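Local coordinates for protein putative adhesin (Komagataella phaffii, PDB 5FX8) that may mediate cell-cell interaction, binding other proteins through salt bridges and hydrogen bonds, this chain being its N-terminal part with two cohesin-like domains, at residues F2-D6 / V30-A34; N52-V57 / F110-S115; V57-D61 / D271-E275; Q99-E105 / F314-V320. All blocks are in the same frame, centred on the assembly; numbering follows the deposited sequence.

In the fold
Strand 101-114 of the first cohesin-like domain ties three of the four contacts together. Its start pairs with the C-terminal strand in contact 4, its end pairs with 54-55 in contact 2, and it neighbours strand 25-31, which contact 1 joins to the N-terminal strand. Contacts 1 and 4 lie about 12 Å apart between centres and touch, Ser32 OG lying 3.0 Å from Glu105 OE2. Contact 2 is about 23 Å from contact 1 and about 30 Å from contact 4, centre to centre. Contact 3 shares Val57 with contact 2, their centres about 15 Å apart, and reaches across to the second domain, whereas contact 4 holds the chain that has returned from it.

Contact 1: residues F2-D6 / V30-A34; sequences FPISD and VFSTA
Ile4 and Phe31 are a non-hydrogen-bonded pair in the antiparallel ladder between the N-terminal strand 4-11 and strand 25-31, part of the large sheet of the first cohesin-like domain. Three backbone hydrogen bonds hold the two chains: Ser32 N gives to Pro3 O (3.1 Å), Ser5 N to Val30 O (3.1 Å) and Val30 N to Asp6 O (3.0 Å). Pro3 O and Val30 O each take a CA-H as well, from Phe31 and Ile4 respectively, as expected beside a non-hydrogen-bonded pair.

The apolar contacts gather on the face that carries Ile4 and Phe31. Ile4 CG1 and Phe31 CG both lie anti to the carbonyl carbon (chi1 -68° in each), and the two side chains run side by side in the same direction, with Ile4 CG1 3.8 Å from Phe31 CE2. Pro3 comes in at the edge of the phenyl ring, its CG 4.0 Å from Phe31 CD2. Ile46, Val48 and Leu104 continue this buried layer, and Phe92 meets the Phe31 ring edge-to-face.

Among the polar groups, Ser32 OG and Thr33 N both hydrogen-bond to Glu105 OE2 on the adjoining strand 101-114, while Ser5 OG rests against Val30 CG1.

The peptide before Pro3 is cis, and Pro3 CB sits over the centre of one face of the Phe2 ring. That ring reaches across to the loop after strand 25-31, placing Phe2 CZ 3.5 Å from Thr33 CG2.

Contact 2: residues N52-V57 / F110-S115; sequences NELEFV and FTLKLS
Leu112 drops a methyl squarely onto the Phe56 ring: CD2 lies 3.6 Å from the ring centroid and 9° off its normal, a CH-pi contact. The same ring turns its edge to the face of Phe110 in a T-shaped pair, centroids 5.4 Å apart and planes at 73°. Leu112's other methyl, CD1, meets Leu54 CB at 3.6 Å, so the two methyls of one leucine touch Leu54 and Phe56, two residues apart on the partner chain.

A short antiparallel ladder sets this register. Glu55 and Lys113 form a hydrogen-bonded pair, Glu55 N giving to Lys113 O (3.0 Å) and Lys113 N to Glu55 O (3.2 Å). Ser115 N adds a bond to Glu53 O (2.7 Å), and between them Leu54 and Leu114 make a non-hydrogen-bonded pair.

On the face that carries Glu55 and Lys113, opposite Leu54 and Leu114, the Glu55 chain, extended beyond CG, lies along Ser115, its CD 3.6 Å from Ser115 CB. Val57 CG2 packs on Lys113 CG at 3.5 Å; the lysine then bends at chi2 (-62°) and makes a cation-pi contact with Trp24.

Farther out, Glu53 OE2 is hydrogen-bonded to His127 NE2, Phe129 and Phe131 of strand 126-132 cover Leu54, and Val27 and Phe25 of strand 25-31 back Leu112 and Leu114. Ser115 is the N-cap of helix 116-120, where its OG takes the Phe118 N-H.

Contact 3: residues V57-D61 / D271-E275; sequences VQYPD and DDVLE
Tyr59 reaches from the loop after strand 54-55 to Asp271 and Leu274 in the loop before strand 275-286, a loop-to-loop bridge between the first and second cohesin-like domains. Its ring stands out from the chain because CG is anti to the backbone N (chi1 -169°). The hydroxyl at the end gives a hydrogen bond to Asp271 O, 2.8 Å from Tyr59 OH. The approach is well bent from the carbonyl direction, with a C=O...OH angle of 116°, and the donor is tilted 18° out of the carbonyl plane. Farther back along the ring, Tyr59 CE2 comes within 3.4 Å of Val273 O at an oblique angle. Tyr59 CD2, nearer the backbone, touches Leu274 CD2 at 3.5 Å, the methyl lying at the ring edge.

Arg305 contacts both loops: it makes a cation-pi contact with the Tyr59 ring, and its NH1 hydrogen-bonds to Val273 O. That arginine belongs to the chain that follows strand 294-304 on its way back to the first domain.

Next in sequence, Pro60 follows a cis peptide bond and adds a lesser apolar contact. The leucine methyl that meets the tyrosine edge also faces this proline ring, with Pro60 CD 4.3 Å from Leu274 CD2.

Contact 4: residues Q99-E105 / F314-V320; sequences QVITDLE and FEAFAAV
Two classic beta bulges interrupt the antiparallel ladder between strands 101-114 and 312-319: Thr102 and Asp103 both face Ala318, and Glu315 and Ala316 both face Glu105. At the first, Thr102 N gives to Ala318 O (2.7 Å), while the return bond from Ala318 N to Asp103 O is weak at 3.3 Å. At the second, Glu105 O accepts twice, from Glu315 N (2.6 Å) tilted 20° from the carbonyl plane and from Ala316 N (3.2 Å) in that plane, on a lone pair. Glu105 N closes this pair by giving to Ala316 O, and Val320 N bonds to Val100 O at the chain terminus.

On the face that carries Ile101, Leu104 and Phe317, Leu104 CD2 meets two phenyl rings, Phe314 CD1 at 3.5 Å and Phe317 CD1 at 3.8 Å. Phe317, its CG anti to the backbone N (chi1 -179°), extends to put CE1 3.4 Å from Ile101 CG1. Val78 of strand 77-84 lies against Leu104 and both phenylalanines.

The C-terminal chain turns a corner at Glu315; just before it, Phe314 makes backbone bonds to Phe71 and Thr73. In both bulges two residues of one strand face one of the other, the mark of a classic bulge in an antiparallel ladder.

Contact 1: residues F2-D6 / V30-A34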
loop_
_atom_site.group_PDB
_atom_site.type_symbol
_atom_site.label_atom_id
_atom_site.label_comp_id
_atom_site.label_asym_id
_atom_site.label_seq_id
_atom_site.Cartn_x
_atom_site.Cartn_y
_atom_site.Cartn_z
ATOM N N PHE C 2 37.650 -46.307 -60.576
ATOM C CA PHE C 2 37.992 -47.566 -59.921
ATOM C C PHE C 2 39.435 -47.524 -59.436
ATOM O O PHE C 2 40.323 -47.070 -60.149
ATOM C CB PHE C 2 37.781 -48.740 -60.870
ATOM C CG PHE C 2 38.119 -50.068 -60.284
ATOM C CD1 PHE C 2 39.418 -50.544 -60.292
ATOM C CD2 PHE C 2 37.139 -50.855 -59.742
ATOM C CE1 PHE C 2 39.718 -51.756 -59.746
ATOM C CE2 PHE C 2 37.434 -52.077 -59.209
ATOM C CZ PHE C 2 38.720 -52.528 -59.213
ATOM N N PRO C 3 39.680 -48.008 -58.222
ATOM C CA PRO C 3 38.736 -48.660 -57.320
ATOM C C PRO C 3 37.959 -47.730 -56.365
ATOM O O PRO C 3 37.506 -48.178 -55.319
ATOM C CB PRO C 3 39.645 -49.586 -56.533
ATOM C CG PRO C 3 40.914 -48.821 -56.443
ATOM C CD PRO C 3 41.062 -48.109 -57.734
ATOM N N ILE C 4 37.783 -46.458 -56.700
ATOM C CA ILE C 4 36.914 -45.627 -55.877
ATOM C C ILE C 4 35.472 -46.009 -56.162
ATOM O O ILE C 4 35.023 -45.926 -57.309
ATOM C CB ILE C 4 37.147 -44.142 -56.155
ATOM C CG1 ILE C 4 38.520 -43.721 -55.662
ATOM C CG2 ILE C 4 36.046 -43.318 -55.524
ATOM C CD1 ILE C 4 38.790 -42.295 -55.888
ATOM N N SER C 5 34.742 -46.429 -55.127
ATOM C CA SER C 5 33.338 -46.804 -55.277
ATOM C C SER C 5 32.367 -45.719 -54.851
ATOM O O SER C 5 31.190 -45.774 -55.229
ATOM C CB SER C 5 33.025 -48.072 -54.474
ATOM O OG SER C 5 33.423 -47.954 -53.122
ATOM N N ASP C 6 32.825 -44.751 -54.065
ATOM C CA ASP C 6 31.950 -43.746 -53.499
ATOM C C ASP C 6 32.793 -42.649 -52.878
ATOM O O ASP C 6 33.934 -42.890 -52.477
ATOM C CB ASP C 6 31.027 -44.344 -52.448
ATOM C CG ASP C 6 29.815 -43.532 -52.273
ATOM O OD1 ASP C 6 29.637 -42.616 -53.107
ATOM O OD2 ASP C 6 29.044 -43.816 -51.344
ATOM N N VAL C 30 35.925 -43.915 -50.457
ATOM C CA VAL C 30 35.738 -45.338 -50.241
ATOM C C VAL C 30 36.419 -46.095 -51.367
ATOM O O VAL C 30 36.246 -45.759 -52.541
ATOM C CB VAL C 30 34.242 -45.682 -50.166
ATOM C CG1 VAL C 30 34.018 -47.174 -49.949
ATOM C CG2 VAL C 30 33.614 -44.900 -49.063
ATOM N N PHE C 31 37.195 -47.115 -51.005
ATOM C CA PHE C 31 37.910 -47.964 -51.945
ATOM C C PHE C 31 37.410 -49.388 -51.800
ATOM O O PHE C 31 37.388 -49.928 -50.695
ATOM C CB PHE C 31 39.413 -47.921 -51.707
ATOM C CG PHE C 31 40.051 -46.601 -52.026
ATOM C CD1 PHE C 31 40.044 -45.574 -51.114
ATOM C CD2 PHE C 31 40.690 -46.405 -53.226
ATOM C CE1 PHE C 31 40.636 -44.392 -51.392
ATOM C CE2 PHE C 31 41.286 -45.221 -53.504
ATOM C CZ PHE C 31 41.253 -44.209 -52.580
ATOM N N SER C 32 37.011 -49.990 -52.915
ATOM C CA SER C 32 36.501 -51.350 -52.912
ATOM C C SER C 32 36.806 -52.012 -54.246
ATOM O O SER C 32 37.085 -51.353 -55.244
ATOM C CB SER C 32 34.996 -51.395 -52.645
ATOM O OG SER C 32 34.505 -52.718 -52.735
ATOM N N THR C 33 36.776 -53.338 -54.238
ATOM C CA THR C 33 36.882 -54.129 -55.451
ATOM C C THR C 33 35.848 -55.241 -55.354
ATOM O O THR C 33 35.847 -56.009 -54.391
ATOM C CB THR C 33 38.300 -54.681 -55.624
ATOM O OG1 THR C 33 38.736 -55.277 -54.404
ATOM C CG2 THR C 33 39.244 -53.583 -55.916
ATOM N N ALA C 34 34.926 -55.280 -56.310
ATOM C CA ALA C 34 33.986 -56.386 -56.434
ATOM C C ALA C 34 33.756 -56.823 -57.875
ATOM O O ALA C 34 33.079 -57.829 -58.092
ATOM C CB ALA C 34 32.642 -56.032 -55.790
#

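Contact 2: residues N52-V57 / F110-S115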
loop_
_atom_site.group_PDB
_atom_site.type_symbol
_atom_site.label_atom_id
_atom_site.label_comp_id
_atom_site.label_asym_id
_atom_site.label_seq_id
_atom_site.Cartn_x
_atom_site.Cartn_y
_atom_site.Cartn_z
ATOM N N ASN C 52 35.873 -26.190 -54.996
ATOM C CA ASN C 52 36.520 -25.031 -54.382
ATOM C C ASN C 52 35.908 -24.633 -53.046
ATOM O O ASN C 52 36.556 -23.924 -52.278
ATOM C CB ASN C 52 36.472 -23.849 -55.336
ATOM C CG ASN C 52 37.092 -24.175 -56.660
ATOM O OD1 ASN C 52 38.056 -24.933 -56.715
ATOM N ND2 ASN C 52 36.539 -23.634 -57.742
ATOM N N GLU C 53 34.682 -25.057 -52.747
ATOM C CA GLU C 53 34.067 -24.630 -51.506
ATOM C C GLU C 53 34.670 -25.344 -50.305
ATOM O O GLU C 53 34.541 -24.844 -49.183
ATOM C CB GLU C 53 32.547 -24.834 -51.559
ATOM C CG GLU C 53 32.100 -26.196 -52.016
ATOM C CD GLU C 53 31.849 -26.259 -53.488
ATOM O OE1 GLU C 53 32.578 -25.604 -54.254
ATOM O OE2 GLU C 53 30.899 -26.955 -53.878
ATOM N N LEU C 54 35.336 -26.483 -50.524
ATOM C CA LEU C 54 36.052 -27.216 -49.486
ATOM C C LEU C 54 37.518 -26.808 -49.444
ATOM O O LEU C 54 38.117 -26.471 -50.459
ATOM C CB LEU C 54 35.938 -28.716 -49.711
ATOM C CG LEU C 54 34.509 -29.238 -49.714
ATOM C CD1 LEU C 54 34.496 -30.693 -49.937
ATOM C CD2 LEU C 54 33.843 -28.928 -48.422
ATOM N N GLU C 55 38.083 -26.810 -48.248
ATOM C CA GLU C 55 39.458 -26.388 -48.053
ATOM C C GLU C 55 40.110 -27.246 -46.987
ATOM O O GLU C 55 39.456 -27.703 -46.053
ATOM C CB GLU C 55 39.536 -24.916 -47.662
ATOM C CG GLU C 55 39.163 -23.983 -48.796
ATOM C CD GLU C 55 39.486 -22.542 -48.508
ATOM O OE1 GLU C 55 39.500 -22.165 -47.319
ATOM O OE2 GLU C 55 39.733 -21.791 -49.476
ATOM N N PHE C 56 41.399 -27.494 -47.160
ATOM C CA PHE C 56 42.207 -28.086 -46.107
ATOM C C PHE C 56 42.584 -26.995 -45.139
ATOM O O PHE C 56 42.756 -25.851 -45.549
ATOM C CB PHE C 56 43.473 -28.711 -46.672
ATOM C CG PHE C 56 43.263 -30.043 -47.273
ATOM C CD1 PHE C 56 43.349 -31.171 -46.505
ATOM C CD2 PHE C 56 42.982 -30.167 -48.599
ATOM C CE1 PHE C 56 43.167 -32.390 -47.039
ATOM C CE2 PHE C 56 42.784 -31.385 -49.136
ATOM C CZ PHE C 56 42.882 -32.508 -48.346
ATOM N N VAL C 57 42.685 -27.334 -43.855
ATOM C CA VAL C 57 43.032 -26.361 -42.822
ATOM C C VAL C 57 44.381 -26.731 -42.232
ATOM O O VAL C 57 44.563 -27.832 -41.705
ATOM C CB VAL C 57 41.964 -26.276 -41.727
ATOM C CG1 VAL C 57 42.365 -25.226 -40.681
ATOM C CG2 VAL C 57 40.627 -25.965 -42.328
ATOM N N PHE C 110 39.434 -37.116 -45.114
ATOM C CA PHE C 110 40.014 -35.908 -44.575
ATOM C C PHE C 110 38.892 -35.025 -44.047
ATOM O O PHE C 110 37.751 -35.117 -44.502
ATOM C CB PHE C 110 40.794 -35.144 -45.620
ATOM C CG PHE C 110 41.943 -35.888 -46.186
ATOM C CD1 PHE C 110 43.176 -35.869 -45.555
ATOM C CD2 PHE C 110 41.816 -36.578 -47.378
ATOM C CE1 PHE C 110 44.266 -36.533 -46.107
ATOM C CE2 PHE C 110 42.895 -37.247 -47.930
ATOM C CZ PHE C 110 44.117 -37.228 -47.292
ATOM N N THR C 111 39.222 -34.172 -43.075
ATOM C CA THR C 111 38.273 -33.213 -42.532
ATOM C C THR C 111 38.561 -31.852 -43.154
ATOM O O THR C 111 39.658 -31.310 -43.014
ATOM C CB THR C 111 38.318 -33.142 -41.001
ATOM O OG1 THR C 111 39.589 -32.661 -40.564
ATOM C CG2 THR C 111 38.069 -34.485 -40.386
ATOM N N LEU C 112 37.569 -31.302 -43.827
ATOM C CA LEU C 112 37.695 -30.021 -44.495
ATOM C C LEU C 112 36.712 -29.033 -43.884
ATOM O O LEU C 112 35.729 -29.413 -43.249
ATOM C CB LEU C 112 37.436 -30.161 -46.001
ATOM C CG LEU C 112 38.240 -31.258 -46.684
ATOM C CD1 LEU C 112 37.924 -31.339 -48.149
ATOM C CD2 LEU C 112 39.681 -30.957 -46.522
ATOM N N LYS C 113 36.997 -27.756 -44.075
ATOM C CA LYS C 113 36.097 -26.670 -43.732
ATOM C C LYS C 113 35.573 -26.021 -45.006
ATOM O O LYS C 113 36.196 -26.093 -46.066
ATOM C CB LYS C 113 36.805 -25.617 -42.885
ATOM C CG LYS C 113 37.201 -26.057 -41.501
ATOM C CD LYS C 113 35.999 -26.443 -40.652
ATOM C CE LYS C 113 36.257 -26.196 -39.169
ATOM N NZ LYS C 113 36.456 -24.733 -38.873
ATOM N N LEU C 114 34.426 -25.367 -44.899
ATOM C CA LEU C 114 33.934 -24.581 -46.016
ATOM C C LEU C 114 34.726 -23.288 -46.121
ATOM O O LEU C 114 35.083 -22.689 -45.112
ATOM C CB LEU C 114 32.450 -24.284 -45.846
ATOM C CG LEU C 114 31.505 -25.455 -46.124
ATOM C CD1 LEU C 114 30.143 -25.140 -45.591
ATOM C CD2 LEU C 114 31.427 -25.725 -47.607
ATOM N N SER C 115 35.009 -22.859 -47.344
ATOM C CA SER C 115 35.752 -21.618 -47.540
ATOM C C SER C 115 34.953 -20.394 -47.095
ATOM O O SER C 115 33.724 -20.382 -47.104
ATOM C CB SER C 115 36.134 -21.451 -49.006
ATOM O OG SER C 115 34.985 -21.324 -49.818
HETATM O O HOH W 1 35.106 -21.096 -52.770
#

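Contact 3: residues V57-D61 / D271-E275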
loop_
_atom_site.group_PDB
_atom_site.type_symbol
_atom_site.label_atom_id
_atom_site.label_comp_id
_atom_site.label_asym_id
_atom_site.label_seq_id
_atom_site.Cartn_x
_atom_site.Cartn_y
_atom_site.Cartn_z
ATOM N N VAL C 57 42.685 -27.334 -43.855
ATOM C CA VAL C 57 43.032 -26.361 -42.822
ATOM C C VAL C 57 44.381 -26.731 -42.232
ATOM O O VAL C 57 44.563 -27.832 -41.705
ATOM C CB VAL C 57 41.964 -26.276 -41.727
ATOM C CG1 VAL C 57 42.365 -25.226 -40.681
ATOM C CG2 VAL C 57 40.627 -25.965 -42.328
ATOM N N GLN C 58 45.305 -25.799 -42.263
ATOM C CA GLN C 58 46.687 -26.080 -41.936
ATOM C C GLN C 58 47.009 -25.595 -40.529
ATOM O O GLN C 58 46.878 -24.409 -40.234
ATOM C CB GLN C 58 47.593 -25.427 -42.976
ATOM C CG GLN C 58 47.569 -26.153 -44.297
ATOM C CD GLN C 58 47.841 -25.256 -45.470
ATOM O OE1 GLN C 58 48.821 -25.438 -46.204
ATOM N NE2 GLN C 58 46.962 -24.274 -45.668
ATOM N N TYR C 59 47.425 -26.509 -39.665
ATOM C CA TYR C 59 48.067 -26.112 -38.419
ATOM C C TYR C 59 49.087 -27.175 -38.011
ATOM O O TYR C 59 48.742 -28.345 -37.837
ATOM C CB TYR C 59 47.053 -25.868 -37.283
ATOM C CG TYR C 59 47.726 -25.212 -36.102
ATOM C CD1 TYR C 59 48.033 -23.862 -36.122
ATOM C CD2 TYR C 59 48.125 -25.950 -35.005
ATOM C CE1 TYR C 59 48.681 -23.259 -35.060
ATOM C CE2 TYR C 59 48.778 -25.353 -33.941
ATOM C CZ TYR C 59 49.050 -24.003 -33.980
ATOM O OH TYR C 59 49.694 -23.381 -32.945
ATOM N N PRO C 60 50.354 -26.779 -37.826
ATOM C CA PRO C 60 50.961 -25.449 -37.897
ATOM C C PRO C 60 50.918 -24.836 -39.278
ATOM O O PRO C 60 50.564 -25.500 -40.240
ATOM C CB PRO C 60 52.408 -25.707 -37.486
ATOM C CG PRO C 60 52.379 -26.951 -36.750
ATOM C CD PRO C 60 51.296 -27.777 -37.302
ATOM N N ASP C 61 51.296 -23.569 -39.373
ATOM C CA ASP C 61 51.241 -22.861 -40.643
ATOM C C ASP C 61 52.003 -23.573 -41.760
ATOM O O ASP C 61 51.697 -23.365 -42.937
ATOM C CB ASP C 61 51.806 -21.461 -40.441
ATOM C CG ASP C 61 51.077 -20.431 -41.238
ATOM O OD1 ASP C 61 51.180 -20.489 -42.478
ATOM O OD2 ASP C 61 50.415 -19.556 -40.633
ATOM N N ASP C 271 51.383 -23.364 -28.563
ATOM C CA ASP C 271 51.497 -23.519 -30.006
ATOM C C ASP C 271 51.576 -24.972 -30.444
ATOM O O ASP C 271 51.280 -25.260 -31.599
ATOM C CB ASP C 271 52.703 -22.756 -30.533
ATOM C CG ASP C 271 52.428 -21.282 -30.689
ATOM O OD1 ASP C 271 51.236 -20.900 -30.734
ATOM O OD2 ASP C 271 53.401 -20.507 -30.786
ATOM N N ASP C 272 51.946 -25.891 -29.554
ATOM C CA ASP C 272 52.053 -27.304 -29.886
ATOM C C ASP C 272 50.771 -28.075 -29.614
ATOM O O ASP C 272 50.809 -29.309 -29.522
ATOM C CB ASP C 272 53.206 -27.948 -29.121
ATOM C CG ASP C 272 52.933 -28.061 -27.638
ATOM O OD1 ASP C 272 53.246 -27.105 -26.901
ATOM O OD2 ASP C 272 52.423 -29.113 -27.200
ATOM N N VAL C 273 49.648 -27.384 -29.458
ATOM C CA VAL C 273 48.362 -28.018 -29.207
ATOM C C VAL C 273 47.626 -28.096 -30.527
ATOM O O VAL C 273 47.557 -27.105 -31.259
ATOM C CB VAL C 273 47.540 -27.235 -28.169
ATOM C CG1 VAL C 273 46.317 -28.026 -27.740
ATOM C CG2 VAL C 273 48.379 -26.920 -26.979
ATOM N N LEU C 274 47.088 -29.267 -30.843
ATOM C CA LEU C 274 46.320 -29.431 -32.071
ATOM C C LEU C 274 44.871 -29.796 -31.823
ATOM O O LEU C 274 44.073 -29.738 -32.754
ATOM C CB LEU C 274 46.952 -30.510 -32.967
ATOM C CG LEU C 274 48.444 -30.375 -33.295
ATOM C CD1 LEU C 274 49.084 -31.705 -33.723
ATOM C CD2 LEU C 274 48.625 -29.321 -34.355
ATOM N N GLU C 275 44.513 -30.159 -30.601
ATOM C CA GLU C 275 43.213 -30.704 -30.274
ATOM C C GLU C 275 42.954 -30.379 -28.808
ATOM O O GLU C 275 43.891 -30.313 -28.005
ATOM C CB GLU C 275 43.184 -32.213 -30.557
ATOM C CG GLU C 275 41.952 -32.963 -30.055
ATOM C CD GLU C 275 42.093 -34.490 -30.161
ATOM O OE1 GLU C 275 43.234 -34.992 -30.101
ATOM O OE2 GLU C 275 41.066 -35.192 -30.314
#

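Contact 4: residues Q99-E105 / F314-V320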
loop_
_atom_site.group_PDB
_atom_site.type_symbol
_atom_site.label_atom_id
_atom_site.label_comp_id
_atom_site.label_asym_id
_atom_site.label_seq_id
_atom_site.Cartn_x
_atom_site.Cartn_y
_atom_site.Cartn_z
ATOM N N GLN C 99 53.360 -53.963 -59.894
ATOM C CA GLN C 99 52.879 -55.078 -59.068
ATOM C C GLN C 99 51.367 -54.917 -58.909
ATOM O O GLN C 99 50.911 -54.249 -57.987
ATOM C CB GLN C 99 53.555 -55.092 -57.717
ATOM C CG GLN C 99 54.550 -56.198 -57.509
ATOM C CD GLN C 99 54.664 -56.608 -56.061
ATOM O OE1 GLN C 99 54.322 -55.879 -55.164
ATOM N NE2 GLN C 99 55.139 -57.793 -55.832
ATOM N N VAL C 100 50.612 -55.563 -59.798
ATOM C CA VAL C 100 49.151 -55.569 -59.794
ATOM C C VAL C 100 48.580 -55.796 -58.393
ATOM O O VAL C 100 49.032 -56.686 -57.667
ATOM C CB VAL C 100 48.643 -56.648 -60.765
ATOM C CG1 VAL C 100 47.146 -56.723 -60.758
ATOM C CG2 VAL C 100 49.122 -56.362 -62.159
ATOM N N ILE C 101 47.592 -54.989 -57.998
ATOM C CA ILE C 101 46.890 -55.166 -56.726
ATOM C C ILE C 101 45.604 -55.921 -57.006
ATOM O O ILE C 101 44.797 -55.493 -57.834
ATOM C CB ILE C 101 46.593 -53.817 -56.046
ATOM C CG1 ILE C 101 47.782 -53.300 -55.262
ATOM C CG2 ILE C 101 45.503 -53.969 -55.043
ATOM C CD1 ILE C 101 48.869 -52.813 -56.076
ATOM N N THR C 102 45.402 -57.039 -56.319
ATOM C CA THR C 102 44.203 -57.827 -56.567
ATOM C C THR C 102 43.020 -57.383 -55.716
ATOM O O THR C 102 41.884 -57.372 -56.200
ATOM C CB THR C 102 44.489 -59.301 -56.309
ATOM O OG1 THR C 102 44.377 -59.558 -54.909
ATOM C CG2 THR C 102 45.889 -59.629 -56.732
ATOM N N ASP C 103 43.260 -57.024 -54.453
ATOM C CA ASP C 103 42.201 -56.673 -53.520
ATOM C C ASP C 103 42.499 -55.337 -52.865
ATOM O O ASP C 103 43.644 -55.046 -52.511
ATOM C CB ASP C 103 42.030 -57.738 -52.437
ATOM C CG ASP C 103 41.581 -59.063 -52.995
ATOM O OD1 ASP C 103 40.991 -59.074 -54.097
ATOM O OD2 ASP C 103 41.811 -60.094 -52.329
ATOM N N LEU C 104 41.455 -54.534 -52.686
ATOM C CA LEU C 104 41.586 -53.240 -52.031
ATOM C C LEU C 104 40.277 -52.923 -51.334
ATOM O O LEU C 104 39.251 -52.793 -52.002
ATOM C CB LEU C 104 41.925 -52.142 -53.035
ATOM C CG LEU C 104 43.077 -51.183 -52.720
ATOM C CD1 LEU C 104 42.722 -49.770 -53.142
ATOM C CD2 LEU C 104 43.518 -51.223 -51.266
ATOM N N GLU C 105 40.312 -52.790 -50.010
ATOM C CA GLU C 105 39.156 -52.335 -49.246
ATOM C C GLU C 105 39.624 -51.330 -48.209
ATOM O O GLU C 105 40.439 -51.670 -47.349
ATOM C CB GLU C 105 38.438 -53.492 -48.552
ATOM C CG GLU C 105 37.838 -54.520 -49.472
ATOM C CD GLU C 105 36.747 -53.961 -50.358
ATOM O OE1 GLU C 105 36.144 -52.922 -49.999
ATOM O OE2 GLU C 105 36.496 -54.573 -51.422
ATOM N N PHE C 314 42.933 -49.057 -44.525
ATOM C CA PHE C 314 42.561 -50.159 -45.400
ATOM C C PHE C 314 42.435 -51.474 -44.638
ATOM O O PHE C 314 43.302 -51.831 -43.840
ATOM C CB PHE C 314 43.574 -50.310 -46.536
ATOM C CG PHE C 314 43.543 -49.182 -47.521
ATOM C CD1 PHE C 314 42.682 -49.210 -48.589
ATOM C CD2 PHE C 314 44.362 -48.089 -47.360
ATOM C CE1 PHE C 314 42.651 -48.184 -49.482
ATOM C CE2 PHE C 314 44.323 -47.058 -48.244
ATOM C CZ PHE C 314 43.468 -47.105 -49.312
ATOM N N GLU C 315 41.351 -52.199 -44.919
ATOM C CA GLU C 315 41.064 -53.490 -44.306
ATOM C C GLU C 315 41.506 -54.682 -45.145
ATOM O O GLU C 315 41.756 -55.748 -44.585
ATOM C CB GLU C 315 39.563 -53.628 -44.027
ATOM C CG GLU C 315 38.948 -52.428 -43.333
ATOM C CD GLU C 315 37.631 -52.747 -42.654
ATOM O OE1 GLU C 315 36.592 -52.802 -43.341
ATOM O OE2 GLU C 315 37.638 -52.935 -41.426
ATOM N N ALA C 316 41.574 -54.547 -46.467
ATOM C CA ALA C 316 41.975 -55.640 -47.342
ATOM C C ALA C 316 42.944 -55.116 -48.375
ATOM O O ALA C 316 42.729 -54.048 -48.949
ATOM C CB ALA C 316 40.797 -56.277 -48.073
ATOM N N PHE C 317 43.992 -55.891 -48.625
ATOM C CA PHE C 317 45.022 -55.490 -49.569
ATOM C C PHE C 317 45.864 -56.684 -49.981
ATOM O O PHE C 317 46.256 -57.480 -49.125
ATOM C CB PHE C 317 45.895 -54.420 -48.941
ATOM C CG PHE C 317 46.973 -53.929 -49.832
ATOM C CD1 PHE C 317 46.679 -53.388 -51.060
ATOM C CD2 PHE C 317 48.289 -54.007 -49.437
ATOM C CE1 PHE C 317 47.675 -52.923 -51.881
ATOM C CE2 PHE C 317 49.299 -53.542 -50.252
ATOM C CZ PHE C 317 48.987 -52.999 -51.484
ATOM N N ALA C 318 46.154 -56.810 -51.276
ATOM C CA ALA C 318 46.917 -57.940 -51.789
ATOM C C ALA C 318 47.457 -57.605 -53.172
ATOM O O ALA C 318 46.754 -57.002 -53.984
ATOM C CB ALA C 318 46.059 -59.204 -51.851
ATOM N N ALA C 319 48.704 -58.010 -53.432
ATOM C CA ALA C 319 49.383 -57.791 -54.705
ATOM C C ALA C 319 50.064 -59.077 -55.156
ATOM O O ALA C 319 50.155 -60.052 -54.408
ATOM C CB ALA C 319 50.420 -56.666 -54.610
ATOM N N VAL C 320 50.570 -59.067 -56.385
ATOM C CA VAL C 320 51.161 -60.264 -56.969
ATOM C C VAL C 320 52.674 -60.295 -56.825
ATOM O O VAL C 320 53.332 -59.260 -56.822
ATOM C CB VAL C 320 50.777 -60.390 -58.436
ATOM C CG1 VAL C 320 49.277 -60.264 -58.586
ATOM C CG2 VAL C 320 51.504 -59.339 -59.262
#